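Local coordinates for adhesion and penetration protein autotransporter (Haemophilus influenzae, PDB 3SYJ) that promotes bacterial adherence, aggregation and host-cell invasion through its self-associating, surface-displayed passenger domain, and is probably also a serine protease, at residues Y12-E17 with Y177-N182; G1-F5 with I211-D217; K346-F352 with N368-N374; G278-I282 with I292-S296. Numbering follows the deposited sequence.

Contact 1: Y12-E17 with Y177-N182; sequences YRDFAE and YLTAGN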
loop_
_atom_site.group_PDB
_atom_site.type_symbol
_atom_site.label_atom_id
_atom_site.label_comp_id
_atom_site.label_asym_id
_atom_site.label_seq_id
_atom_site.Cartn_x
_atom_site.Cartn_y
_atom_site.Cartn_z
ATOM N N TYR A 12 18.607 6.960 -54.212
ATOM C CA TYR A 12 19.451 6.068 -54.973
ATOM C C TYR A 12 20.718 5.692 -54.216
ATOM O O TYR A 12 21.281 4.619 -54.416
ATOM C CB TYR A 12 19.818 6.742 -56.285
ATOM C CG TYR A 12 18.638 7.122 -57.148
ATOM C CD1 TYR A 12 18.053 6.197 -58.011
ATOM C CD2 TYR A 12 18.117 8.407 -57.115
ATOM C CE1 TYR A 12 16.978 6.547 -58.817
ATOM C CE2 TYR A 12 17.046 8.768 -57.916
ATOM C CZ TYR A 12 16.479 7.836 -58.764
ATOM O OH TYR A 12 15.413 8.204 -59.558
ATOM N N ARG A 13 21.192 6.593 -53.370
ATOM C CA ARG A 13 22.381 6.310 -52.582
ATOM C C ARG A 13 22.032 5.344 -51.453
ATOM O O ARG A 13 22.722 4.352 -51.251
ATOM C CB ARG A 13 22.985 7.598 -52.024
ATOM C CG ARG A 13 23.590 8.528 -53.074
ATOM C CD ARG A 13 24.773 7.903 -53.790
ATOM N NE ARG A 13 25.562 7.068 -52.894
ATOM C CZ ARG A 13 26.403 7.538 -51.985
ATOM N NH1 ARG A 13 26.552 8.846 -51.881
ATOM N NH2 ARG A 13 27.079 6.717 -51.183
ATOM N N ASP A 14 20.954 5.633 -50.730
ATOM C CA ASP A 14 20.515 4.772 -49.631
ATOM C C ASP A 14 20.210 3.365 -50.140
ATOM O O ASP A 14 20.566 2.367 -49.501
ATOM C CB ASP A 14 19.290 5.366 -48.923
ATOM C CG ASP A 14 19.651 6.519 -47.984
ATOM O OD1 ASP A 14 20.864 6.755 -47.772
ATOM O OD2 ASP A 14 18.727 7.185 -47.460
ATOM N N PHE A 15 19.555 3.298 -51.294
ATOM C CA PHE A 15 19.202 2.034 -51.936
ATOM C C PHE A 15 20.450 1.156 -52.072
ATOM O O PHE A 15 20.444 -0.005 -51.669
ATOM C CB PHE A 15 18.574 2.298 -53.316
ATOM C CG PHE A 15 17.643 1.212 -53.792
ATOM C CD1 PHE A 15 16.298 1.235 -53.455
ATOM C CD2 PHE A 15 18.109 0.175 -54.589
ATOM C CE1 PHE A 15 15.436 0.244 -53.897
ATOM C CE2 PHE A 15 17.253 -0.821 -55.035
ATOM C CZ PHE A 15 15.913 -0.785 -54.692
ATOM N N ALA A 16 21.526 1.730 -52.613
ATOM C CA ALA A 16 22.745 0.966 -52.878
ATOM C C ALA A 16 23.454 0.525 -51.597
ATOM O O ALA A 16 24.063 -0.544 -51.556
ATOM C CB ALA A 16 23.687 1.762 -53.747
ATOM N N GLU A 17 23.376 1.356 -50.561
ATOM C CA GLU A 17 24.066 1.078 -49.304
ATOM C C GLU A 17 23.172 0.353 -48.295
ATOM O O GLU A 17 23.590 0.117 -47.165
ATOM C CB GLU A 17 24.604 2.376 -48.670
ATOM C CG GLU A 17 25.411 3.296 -49.606
ATOM C CD GLU A 17 26.725 2.684 -50.089
ATOM O OE1 GLU A 17 27.229 1.725 -49.459
ATOM O OE2 GLU A 17 27.263 3.177 -51.104
ATOM N N TYR A 177 31.558 6.007 -56.292
ATOM C CA TYR A 177 30.592 5.473 -55.341
ATOM C C TYR A 177 29.483 4.673 -56.037
ATOM O O TYR A 177 29.388 4.645 -57.271
ATOM C CB TYR A 177 29.993 6.594 -54.480
ATOM C CG TYR A 177 29.332 7.688 -55.301
ATOM C CD1 TYR A 177 28.033 7.539 -55.772
ATOM C CD2 TYR A 177 30.016 8.850 -55.618
ATOM C CE1 TYR A 177 27.430 8.524 -56.536
ATOM C CE2 TYR A 177 29.432 9.834 -56.372
ATOM C CZ TYR A 177 28.139 9.668 -56.829
ATOM O OH TYR A 177 27.568 10.660 -57.587
ATOM N N LEU A 178 28.652 4.017 -55.233
ATOM C CA LEU A 178 27.591 3.168 -55.753
ATOM C C LEU A 178 26.273 3.920 -55.859
ATOM O O LEU A 178 25.947 4.734 -55.000
ATOM C CB LEU A 178 27.396 1.958 -54.838
ATOM C CG LEU A 178 28.578 0.994 -54.715
ATOM C CD1 LEU A 178 28.383 0.116 -53.504
ATOM C CD2 LEU A 178 28.748 0.157 -55.981
ATOM N N THR A 179 25.520 3.644 -56.918
ATOM C CA THR A 179 24.123 4.061 -56.993
ATOM C C THR A 179 23.322 2.855 -57.425
ATOM O O THR A 179 23.864 1.942 -58.047
ATOM C CB THR A 179 23.881 5.197 -58.003
ATOM O OG1 THR A 179 24.354 4.807 -59.299
ATOM C CG2 THR A 179 24.587 6.462 -57.562
ATOM N N ALA A 180 22.032 2.846 -57.106
ATOM C CA ALA A 180 21.211 1.674 -57.367
ATOM C C ALA A 180 19.726 2.017 -57.364
ATOM O O ALA A 180 19.337 3.120 -57.005
ATOM C CB ALA A 180 21.508 0.590 -56.338
ATOM N N GLY A 181 18.898 1.061 -57.764
ATOM C CA GLY A 181 17.452 1.230 -57.745
ATOM C C GLY A 181 16.868 0.004 -58.410
ATOM O O GLY A 181 17.606 -0.940 -58.679
ATOM N N ASN A 182 15.572 -0.019 -58.680
ATOM C CA ASN A 182 15.057 -1.099 -59.520
ATOM C C ASN A 182 15.532 -0.905 -60.961
ATOM O O ASN A 182 15.978 0.184 -61.326
ATOM C CB ASN A 182 13.535 -1.257 -59.426
ATOM C CG ASN A 182 12.780 0.002 -59.801
ATOM O OD1 ASN A 182 12.508 0.851 -58.956
ATOM N ND2 ASN A 182 12.405 0.112 -61.073
HETATM O O HOH W 1 29.655 3.552 -52.536
#
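An ion pair within helix 12-17 positions Glu17 at one end of a helix-on-sheet packing in the chymotrypsin-like protease domain. Glu17 OE2 lies 3.5 Å from Arg13 NH2, one helical turn earlier, and a water links the segments, donating to Glu17 OE2 (2.8 Å) and accepting a hydrogen bond from Leu178 N (2.9 Å); Glu17 OE1 pairs with Arg56. Two weak hydrogen bonds follow: Arg13 NE to Leu178 O (3.2 Å) and Ala180 N to Tyr12 O (3.3 Å), a helix carbonyl that also accepts, weakly, from Ala16 N. Helix 12-17 crosses strand 179-182, an outer strand of a seven-stranded antiparallel sheet, at 90°, the axes approaching to 5.8 Å. So close a crossing calls for small residues: Ala16 CB meets Ala180 CB at 3.6 Å and Leu178 CB at 3.9 Å. Beyond them Phe15, which also meets Phe22 edge-to-face, lies across Gly181, whose CA sits 3.7 Å from the ring centroid in a CH-pi contact.

Contact 2: G1-F5 with I211-D217; sequences GHTYF and IAGSKGD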
loop_
_atom_site.group_PDB
_atom_site.type_symbol
_atom_site.label_atom_id
_atom_site.label_comp_id
_atom_site.label_asym_id
_atom_site.label_seq_id
_atom_site.Cartn_x
_atom_site.Cartn_y
_atom_site.Cartn_z
ATOM N N GLY A 1 25.683 5.360 -63.143
ATOM C CA GLY A 1 24.355 5.223 -63.718
ATOM C C GLY A 1 23.597 6.533 -63.808
ATOM O O GLY A 1 24.097 7.575 -63.391
ATOM N N HIS A 2 22.381 6.468 -64.343
ATOM C CA HIS A 2 21.560 7.646 -64.553
ATOM C C HIS A 2 20.368 7.639 -63.627
ATOM O O HIS A 2 19.529 6.744 -63.696
ATOM C CB HIS A 2 21.052 7.695 -66.002
ATOM C CG HIS A 2 22.131 7.896 -67.020
ATOM N ND1 HIS A 2 22.862 6.855 -67.548
ATOM C CD2 HIS A 2 22.593 9.020 -67.620
ATOM C CE1 HIS A 2 23.736 7.329 -68.420
ATOM N NE2 HIS A 2 23.593 8.641 -68.482
ATOM N N THR A 3 20.282 8.658 -62.780
ATOM C CA THR A 3 19.139 8.826 -61.905
ATOM C C THR A 3 18.252 9.978 -62.394
ATOM O O THR A 3 18.623 10.726 -63.304
ATOM C CB THR A 3 19.588 9.100 -60.452
ATOM O OG1 THR A 3 20.263 10.362 -60.377
ATOM C CG2 THR A 3 20.522 7.993 -59.961
ATOM N N TYR A 4 17.083 10.107 -61.775
ATOM C CA TYR A 4 16.121 11.149 -62.096
ATOM C C TYR A 4 16.244 12.310 -61.110
ATOM O O TYR A 4 15.965 12.163 -59.918
ATOM C CB TYR A 4 14.710 10.557 -62.055
ATOM C CG TYR A 4 13.588 11.535 -62.298
ATOM C CD1 TYR A 4 13.734 12.595 -63.187
ATOM C CD2 TYR A 4 12.362 11.378 -61.661
ATOM C CE1 TYR A 4 12.697 13.489 -63.411
ATOM C CE2 TYR A 4 11.321 12.263 -61.878
ATOM C CZ TYR A 4 11.492 13.315 -62.757
ATOM O OH TYR A 4 10.454 14.191 -62.978
ATOM N N PHE A 5 16.664 13.466 -61.619
ATOM C CA PHE A 5 16.847 14.662 -60.802
ATOM C C PHE A 5 15.546 15.147 -60.157
ATOM O O PHE A 5 15.571 15.960 -59.230
ATOM C CB PHE A 5 17.486 15.788 -61.629
ATOM C CG PHE A 5 17.830 17.013 -60.825
ATOM C CD1 PHE A 5 18.840 16.971 -59.879
ATOM C CD2 PHE A 5 17.143 18.205 -61.015
ATOM C CE1 PHE A 5 19.165 18.092 -59.132
ATOM C CE2 PHE A 5 17.461 19.332 -60.275
ATOM C CZ PHE A 5 18.475 19.277 -59.332
ATOM N N ILE A 211 16.923 2.749 -62.694
ATOM C CA ILE A 211 18.265 3.282 -62.887
ATOM C C ILE A 211 18.991 2.549 -64.012
ATOM O O ILE A 211 19.002 1.317 -64.072
ATOM C CB ILE A 211 19.081 3.214 -61.581
ATOM C CG1 ILE A 211 20.403 3.971 -61.712
ATOM C CG2 ILE A 211 19.309 1.766 -61.157
ATOM C CD1 ILE A 211 21.178 4.027 -60.412
ATOM N N ALA A 212 19.588 3.317 -64.911
ATOM C CA ALA A 212 20.282 2.750 -66.058
ATOM C C ALA A 212 21.777 2.848 -65.842
ATOM O O ALA A 212 22.251 3.728 -65.128
ATOM C CB ALA A 212 19.886 3.487 -67.327
ATOM N N GLY A 213 22.522 1.948 -66.469
ATOM C CA GLY A 213 23.964 1.934 -66.328
ATOM C C GLY A 213 24.618 2.849 -67.338
ATOM O O GLY A 213 23.970 3.314 -68.271
ATOM N N SER A 214 25.907 3.106 -67.147
ATOM C CA SER A 214 26.677 3.956 -68.046
ATOM C C SER A 214 28.125 3.469 -68.091
ATOM O O SER A 214 28.427 2.381 -67.604
ATOM C CB SER A 214 26.615 5.405 -67.578
ATOM O OG SER A 214 26.777 5.487 -66.175
ATOM N N LYS A 215 29.019 4.258 -68.677
ATOM C CA LYS A 215 30.427 3.876 -68.703
ATOM C C LYS A 215 30.931 3.631 -67.294
ATOM O O LYS A 215 30.839 4.509 -66.436
ATOM C CB LYS A 215 31.290 4.941 -69.382
ATOM C CG LYS A 215 31.327 4.834 -70.889
ATOM C CD LYS A 215 31.896 6.096 -71.509
ATOM C CE LYS A 215 31.537 6.198 -72.985
ATOM N NZ LYS A 215 31.764 7.571 -73.526
ATOM N N GLY A 216 31.464 2.433 -67.062
ATOM C CA GLY A 216 31.996 2.073 -65.761
ATOM C C GLY A 216 31.100 1.102 -65.025
ATOM O O GLY A 216 31.495 0.521 -64.015
ATOM N N ASP A 217 29.888 0.929 -65.539
ATOM C CA ASP A 217 28.918 0.032 -64.934
ATOM C C ASP A 217 29.014 -1.360 -65.530
ATOM O O ASP A 217 28.335 -2.277 -65.064
ATOM C CB ASP A 217 27.502 0.581 -65.109
ATOM C CG ASP A 217 27.152 1.641 -64.071
ATOM O OD1 ASP A 217 27.292 1.357 -62.857
ATOM O OD2 ASP A 217 26.725 2.750 -64.465
HETATM O O HOH W 2 24.906 2.740 -61.542
#
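His2 and Gly1 bury the most surface here, followed by Ile211 on the facing loop. His2 N donates to Ala212 O (2.9 Å), and the two residues form a single antiparallel bridge of the hydrogen-bonded type. The imidazole of His2 lies beside the loop, its CE1 3.6 Å from Ser214 CB, and stacks on Phe160 of the strand next to 2-4. Gly1 shows why an N-terminal residue can need to be glycine: its CA is only 2.9 Å from Ala212 O, and a CB would collide with that carbonyl. In this close approach the terminal amino group forms a 3.1 Å salt bridge, Gly1 N to Asp217 OD2. The same OD2 accepts from Ser214 N (2.8 Å) across the type II turn 214-217, while Asp217 OD1 pairs with Arg153. Ile211 packs its CG1 against His2 O (3.5 Å) and its CD1 against Thr3 CG2 (4.0 Å). Asp217 immediately precedes Ser218, probably the catalytic serine. An N-terminal ammonium paired with the aspartate next to the serine resembles the ion pair that forms on zymogen activation in chymotrypsin-family proteases, and is consistent with an ordered active-site region here.

Contact 3: K346-F352 with N368-N374; sequences KQGSLIF and NFTVSPN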
loop_
_atom_site.group_PDB
_atom_site.type_symbol
_atom_site.label_atom_id
_atom_site.label_comp_id
_atom_site.label_asym_id
_atom_site.label_seq_id
_atom_site.Cartn_x
_atom_site.Cartn_y
_atom_site.Cartn_z
ATOM N N LYS A 346 31.452 -40.607 -38.218
ATOM C CA LYS A 346 31.756 -40.765 -36.816
ATOM C C LYS A 346 32.683 -39.852 -36.048
ATOM O O LYS A 346 32.247 -38.905 -35.498
ATOM C CB LYS A 346 32.169 -42.194 -36.498
ATOM C CG LYS A 346 31.037 -43.170 -36.533
ATOM C CD LYS A 346 31.495 -44.591 -36.515
ATOM C CE LYS A 346 30.395 -45.631 -36.510
ATOM N NZ LYS A 346 28.977 -45.195 -36.619
ATOM N N GLN A 347 33.960 -40.127 -36.041
ATOM C CA GLN A 347 35.015 -39.186 -35.772
ATOM C C GLN A 347 36.206 -39.365 -36.669
ATOM O O GLN A 347 36.971 -40.263 -36.501
ATOM C CB GLN A 347 35.451 -39.212 -34.319
ATOM C CG GLN A 347 36.412 -38.157 -33.914
ATOM C CD GLN A 347 35.771 -36.812 -33.658
ATOM O OE1 GLN A 347 34.663 -36.739 -33.311
ATOM N NE2 GLN A 347 36.500 -35.789 -33.796
ATOM N N GLY A 348 36.378 -38.443 -37.591
ATOM C CA GLY A 348 37.478 -38.525 -38.531
ATOM C C GLY A 348 38.733 -37.868 -38.001
ATOM O O GLY A 348 38.698 -37.105 -37.029
ATOM N N SER A 349 39.852 -38.168 -38.646
ATOM C CA SER A 349 41.146 -37.639 -38.232
ATOM C C SER A 349 41.916 -37.118 -39.443
ATOM O O SER A 349 41.870 -37.703 -40.529
ATOM C CB SER A 349 41.973 -38.720 -37.522
ATOM O OG SER A 349 41.475 -38.981 -36.217
ATOM N N LEU A 350 42.615 -36.006 -39.257
ATOM C CA LEU A 350 43.471 -35.478 -40.298
ATOM C C LEU A 350 44.786 -35.097 -39.652
ATOM O O LEU A 350 44.821 -34.267 -38.748
ATOM C CB LEU A 350 42.822 -34.266 -40.973
ATOM C CG LEU A 350 43.724 -33.556 -41.982
ATOM C CD1 LEU A 350 44.123 -34.505 -43.140
ATOM C CD2 LEU A 350 43.085 -32.261 -42.491
ATOM N N ILE A 351 45.868 -35.718 -40.101
ATOM C CA ILE A 351 47.158 -35.515 -39.457
ATOM C C ILE A 351 48.057 -34.739 -40.382
ATOM O O ILE A 351 48.241 -35.117 -41.537
ATOM C CB ILE A 351 47.859 -36.854 -39.083
ATOM C CG1 ILE A 351 47.128 -37.557 -37.945
ATOM C CG2 ILE A 351 49.305 -36.613 -38.680
ATOM C CD1 ILE A 351 45.992 -38.435 -38.407
ATOM N N PHE A 352 48.610 -33.647 -39.872
ATOM C CA PHE A 352 49.564 -32.857 -40.634
ATOM C C PHE A 352 50.994 -33.386 -40.421
ATOM O O PHE A 352 51.608 -33.174 -39.367
ATOM C CB PHE A 352 49.447 -31.372 -40.263
ATOM C CG PHE A 352 48.306 -30.655 -40.950
ATOM C CD1 PHE A 352 46.991 -31.046 -40.748
ATOM C CD2 PHE A 352 48.555 -29.575 -41.789
ATOM C CE1 PHE A 352 45.946 -30.375 -41.378
ATOM C CE2 PHE A 352 47.514 -28.908 -42.421
ATOM C CZ PHE A 352 46.207 -29.309 -42.217
ATOM N N ASN A 368 32.310 -34.747 -37.735
ATOM C CA ASN A 368 33.309 -34.358 -36.747
ATOM C C ASN A 368 34.707 -34.796 -37.147
ATOM O O ASN A 368 34.891 -35.892 -37.664
ATOM C CB ASN A 368 32.958 -34.932 -35.379
ATOM C CG ASN A 368 31.571 -34.547 -34.939
ATOM O OD1 ASN A 368 31.156 -33.402 -35.114
ATOM N ND2 ASN A 368 30.836 -35.503 -34.372
ATOM N N PHE A 369 35.685 -33.928 -36.913
ATOM C CA PHE A 369 37.079 -34.229 -37.215
ATOM C C PHE A 369 38.017 -33.761 -36.114
ATOM O O PHE A 369 37.762 -32.759 -35.444
ATOM C CB PHE A 369 37.501 -33.603 -38.548
ATOM C CG PHE A 369 37.148 -34.437 -39.742
ATOM C CD1 PHE A 369 35.860 -34.430 -40.250
ATOM C CD2 PHE A 369 38.099 -35.239 -40.348
ATOM C CE1 PHE A 369 35.531 -35.210 -41.349
ATOM C CE2 PHE A 369 37.775 -36.027 -41.443
ATOM C CZ PHE A 369 36.491 -36.011 -41.948
ATOM N N THR A 370 39.105 -34.504 -35.944
ATOM C CA THR A 370 40.218 -34.103 -35.099
ATOM C C THR A 370 41.382 -33.840 -36.034
ATOM O O THR A 370 41.774 -34.716 -36.803
ATOM C CB THR A 370 40.607 -35.207 -34.094
ATOM O OG1 THR A 370 39.478 -35.516 -33.261
ATOM C CG2 THR A 370 41.776 -34.758 -33.220
ATOM N N VAL A 371 41.909 -32.622 -35.992
ATOM C CA VAL A 371 42.960 -32.224 -36.911
ATOM C C VAL A 371 44.183 -31.870 -36.095
ATOM O O VAL A 371 44.154 -30.964 -35.261
ATOM C CB VAL A 371 42.523 -31.036 -37.772
ATOM C CG1 VAL A 371 43.556 -30.745 -38.831
ATOM C CG2 VAL A 371 41.181 -31.341 -38.424
ATOM N N SER A 372 45.262 -32.603 -36.329
ATOM C CA SER A 372 46.394 -32.564 -35.425
ATOM C C SER A 372 47.730 -32.570 -36.153
ATOM O O SER A 372 47.899 -33.280 -37.145
ATOM C CB SER A 372 46.310 -33.766 -34.477
ATOM O OG SER A 372 47.579 -34.055 -33.908
ATOM N N PRO A 373 48.691 -31.786 -35.649
ATOM C CA PRO A 373 50.064 -31.819 -36.160
ATOM C C PRO A 373 50.815 -32.974 -35.527
ATOM O O PRO A 373 50.538 -33.285 -34.376
ATOM C CB PRO A 373 50.675 -30.516 -35.624
ATOM C CG PRO A 373 49.662 -29.926 -34.682
ATOM C CD PRO A 373 48.560 -30.906 -34.478
ATOM N N ASN A 374 51.753 -33.586 -36.239
ATOM C CA ASN A 374 52.673 -34.509 -35.583
ATOM C C ASN A 374 53.566 -33.739 -34.629
ATOM O O ASN A 374 53.970 -34.252 -33.584
ATOM C CB ASN A 374 53.536 -35.240 -36.604
ATOM C CG ASN A 374 52.793 -36.352 -37.286
ATOM O OD1 ASN A 374 51.776 -36.837 -36.773
ATOM N ND2 ASN A 374 53.286 -36.771 -38.447
HETATM O O HOH W 3 30.657 -37.177 -37.885
HETATM O O HOH W 4 32.180 -37.859 -32.844
HETATM O O HOH W 5 35.947 -32.797 -33.129
#
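Asn368 opens the pairing: its O accepts from Gly348 N (3.0 Å), and its ND2 shares a water with Lys346 O and Gln347 OE1, while its OD1 turns to Thr391 N of strand 391-394, the next in the sheet. Phe369 comes next, its ring lying over Gly348, whose CA is 4.1 Å from the centroid; a CB on Gly348 would clash with this ring. Thr370 uses both its N and its O toward 348-352, Thr370 N to Gly348 O (2.8 Å) and Leu350 N to Thr370 O (2.9 Å), and its OG1 accepts from Gln347 NE2 (3.0 Å). Such an in-register parallel ladder is how successive coils stack in the right-handed beta-helix of autotransporter passenger domains; the axes of 348-352 and 369-373 approach to 4.5 Å, with N-to-C directions 14° apart. Val371 points into the coil interior, its CG1 touching Phe352 CE1 (3.5 Å) and Leu350 CD2 (4.0 Å). Ser372 faces outward beside Ile351; Ser372 N reaches Leu350 O (3.0 Å), and Phe352 N reaches Ser372 O (2.8 Å). Pro373, lacking an amide proton, pairs with Phe352, and Asn374 N closes the ladder on Phe352 O (3.2 Å).

Contact 4: G278-I282 with I292-S296; sequences GVYTI and ITQKS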
loop_
_atom_site.group_PDB
_atom_site.type_symbol
_atom_site.label_atom_id
_atom_site.label_comp_id
_atom_site.label_asym_id
_atom_site.label_seq_id
_atom_site.Cartn_x
_atom_site.Cartn_y
_atom_site.Cartn_z
ATOM N N GLY A 278 37.587 -42.468 -40.166
ATOM C CA GLY A 278 38.665 -42.379 -41.132
ATOM C C GLY A 278 39.897 -41.690 -40.575
ATOM O O GLY A 278 39.811 -40.873 -39.664
ATOM N N VAL A 279 41.057 -42.022 -41.125
ATOM C CA VAL A 279 42.305 -41.420 -40.675
ATOM C C VAL A 279 43.143 -41.030 -41.887
ATOM O O VAL A 279 43.586 -41.886 -42.657
ATOM C CB VAL A 279 43.102 -42.365 -39.740
ATOM C CG1 VAL A 279 44.442 -41.744 -39.365
ATOM C CG2 VAL A 279 42.296 -42.687 -38.484
ATOM N N TYR A 280 43.341 -39.725 -42.056
ATOM C CA TYR A 280 44.025 -39.191 -43.224
ATOM C C TYR A 280 45.305 -38.495 -42.792
ATOM O O TYR A 280 45.342 -37.855 -41.740
ATOM C CB TYR A 280 43.095 -38.229 -43.975
ATOM C CG TYR A 280 41.747 -38.849 -44.241
ATOM C CD1 TYR A 280 41.519 -39.603 -45.388
ATOM C CD2 TYR A 280 40.713 -38.720 -43.330
ATOM C CE1 TYR A 280 40.291 -40.197 -45.621
ATOM C CE2 TYR A 280 39.481 -39.316 -43.557
ATOM C CZ TYR A 280 39.279 -40.054 -44.698
ATOM O OH TYR A 280 38.050 -40.637 -44.910
ATOM N N THR A 281 46.359 -38.643 -43.585
ATOM C CA THR A 281 47.622 -37.977 -43.296
ATOM C C THR A 281 48.036 -37.148 -44.505
ATOM O O THR A 281 48.069 -37.647 -45.632
ATOM C CB THR A 281 48.745 -38.974 -42.945
ATOM O OG1 THR A 281 48.274 -39.911 -41.969
ATOM C CG2 THR A 281 49.953 -38.237 -42.387
ATOM N N ILE A 282 48.346 -35.880 -44.265
ATOM C CA ILE A 282 48.609 -34.945 -45.349
ATOM C C ILE A 282 50.020 -34.391 -45.273
ATOM O O ILE A 282 50.531 -34.091 -44.193
ATOM C CB ILE A 282 47.588 -33.773 -45.347
ATOM C CG1 ILE A 282 47.748 -32.899 -46.595
ATOM C CG2 ILE A 282 47.729 -32.928 -44.090
ATOM C CD1 ILE A 282 46.587 -31.939 -46.822
ATOM N N ILE A 292 47.838 -37.150 -49.731
ATOM C CA ILE A 292 46.984 -37.524 -48.617
ATOM C C ILE A 292 46.977 -39.040 -48.503
ATOM O O ILE A 292 46.559 -39.739 -49.421
ATOM C CB ILE A 292 45.530 -37.044 -48.814
ATOM C CG1 ILE A 292 45.431 -35.523 -48.681
ATOM C CG2 ILE A 292 44.607 -37.709 -47.810
ATOM C CD1 ILE A 292 44.038 -34.980 -48.970
ATOM N N THR A 293 47.439 -39.547 -47.371
ATOM C CA THR A 293 47.427 -40.981 -47.129
ATOM C C THR A 293 46.203 -41.389 -46.314
ATOM O O THR A 293 45.956 -40.861 -45.234
ATOM C CB THR A 293 48.712 -41.442 -46.421
ATOM O OG1 THR A 293 49.757 -41.603 -47.392
ATOM C CG2 THR A 293 48.480 -42.757 -45.709
ATOM N N GLN A 294 45.403 -42.298 -46.822
ATOM C CA GLN A 294 44.249 -42.858 -46.139
ATOM C C GLN A 294 44.573 -44.188 -45.501
ATOM O O GLN A 294 44.939 -45.118 -46.162
ATOM C CB GLN A 294 43.137 -43.062 -47.150
ATOM C CG GLN A 294 41.739 -43.154 -46.626
ATOM C CD GLN A 294 40.750 -43.333 -47.738
ATOM O OE1 GLN A 294 41.038 -42.985 -48.855
ATOM N NE2 GLN A 294 39.587 -43.875 -47.443
ATOM N N LYS A 295 44.466 -44.203 -44.189
ATOM C CA LYS A 295 44.719 -45.355 -43.372
ATOM C C LYS A 295 44.301 -46.606 -44.032
ATOM O O LYS A 295 45.100 -47.460 -44.347
ATOM C CB LYS A 295 43.980 -45.296 -42.073
ATOM C CG LYS A 295 44.416 -46.360 -41.118
ATOM C CD LYS A 295 45.026 -45.723 -39.911
ATOM C CE LYS A 295 45.763 -46.689 -39.108
ATOM N NZ LYS A 295 44.841 -47.655 -38.572
ATOM N N SER A 296 43.029 -46.767 -44.235
ATOM C CA SER A 296 42.757 -47.878 -45.062
ATOM C C SER A 296 41.543 -47.700 -45.934
ATOM O O SER A 296 40.421 -47.488 -45.475
ATOM C CB SER A 296 42.830 -49.203 -44.303
ATOM O OG SER A 296 43.823 -50.024 -44.873
HETATM O O HOH W 6 46.604 -41.787 -42.762
HETATM O O HOH W 7 40.779 -44.299 -43.358
#
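The backbone puts the residues on two faces of this antiparallel hairpin, formed by strands 279-285 and 289-294 near the start of the beta-helix, and their rotamers decide what they touch. On one face, Tyr280 takes chi1 m, which swings its ring across to the partner strand, so that Tyr280 CE1 comes within 3.4 Å of Gln294 CG. Gln294 is extended (t, t); its NE2 and Tyr280 OH both hydrogen-bond to Thr273 OG1, so two polar tips share one partner at the border of the core. Further along, Ile282 (t, t) meets Ile292 (m, t), with 4.1 Å between Ile282 CG1 and Ile292 CG1 and Leu340 packing on both. Ile292 CG2 also touches Tyr280 CB (4.2 Å). The other face carries Thr281 and Thr293, a hydrogen-bonded pair joined by Thr281 N to Thr293 O (2.8 Å) and Thr293 N to Thr281 O (2.7 Å). With chi1 at -48°, Thr281 brings its OG1 to 2.6 Å from a water that donates to Val279 O and Thr293 O. At the end of the pairing Lys295 N donates to Val279 O (2.9 Å); Lys295 CB lies 3.8 Å from Val279 CB, but its side chain then leads away. The chemistry divides largely by side: isoleucines and the tyrosine ring feed the hydrophobic interior, where Thr273 satisfies the polar tips, whereas threonine hydroxyl, water and lysine suit a solvent-facing wall.

The four contacts form two pairs within the passenger domain. Contacts 1 and 2, centres 11 Å apart, lie in the N-terminal protease domain; strand 2-4 leads into helix 9-17, and Ile211 N probably hydrogen-bonds to Asn182 O (3.1 Å). Contact 1 closes within the longer chain span that contact 2 bridges. Contacts 4 and 3 follow in series along the chain, 10 Å apart between centres, in one sheet of the beta-helix: strand 279-285 of the hairpin is the parallel neighbour of 348-352. The pairs do not touch, their centres being 46 to 55 Å apart, so they mark distant parts of the passenger, the protease domain and the start of the beta-helix.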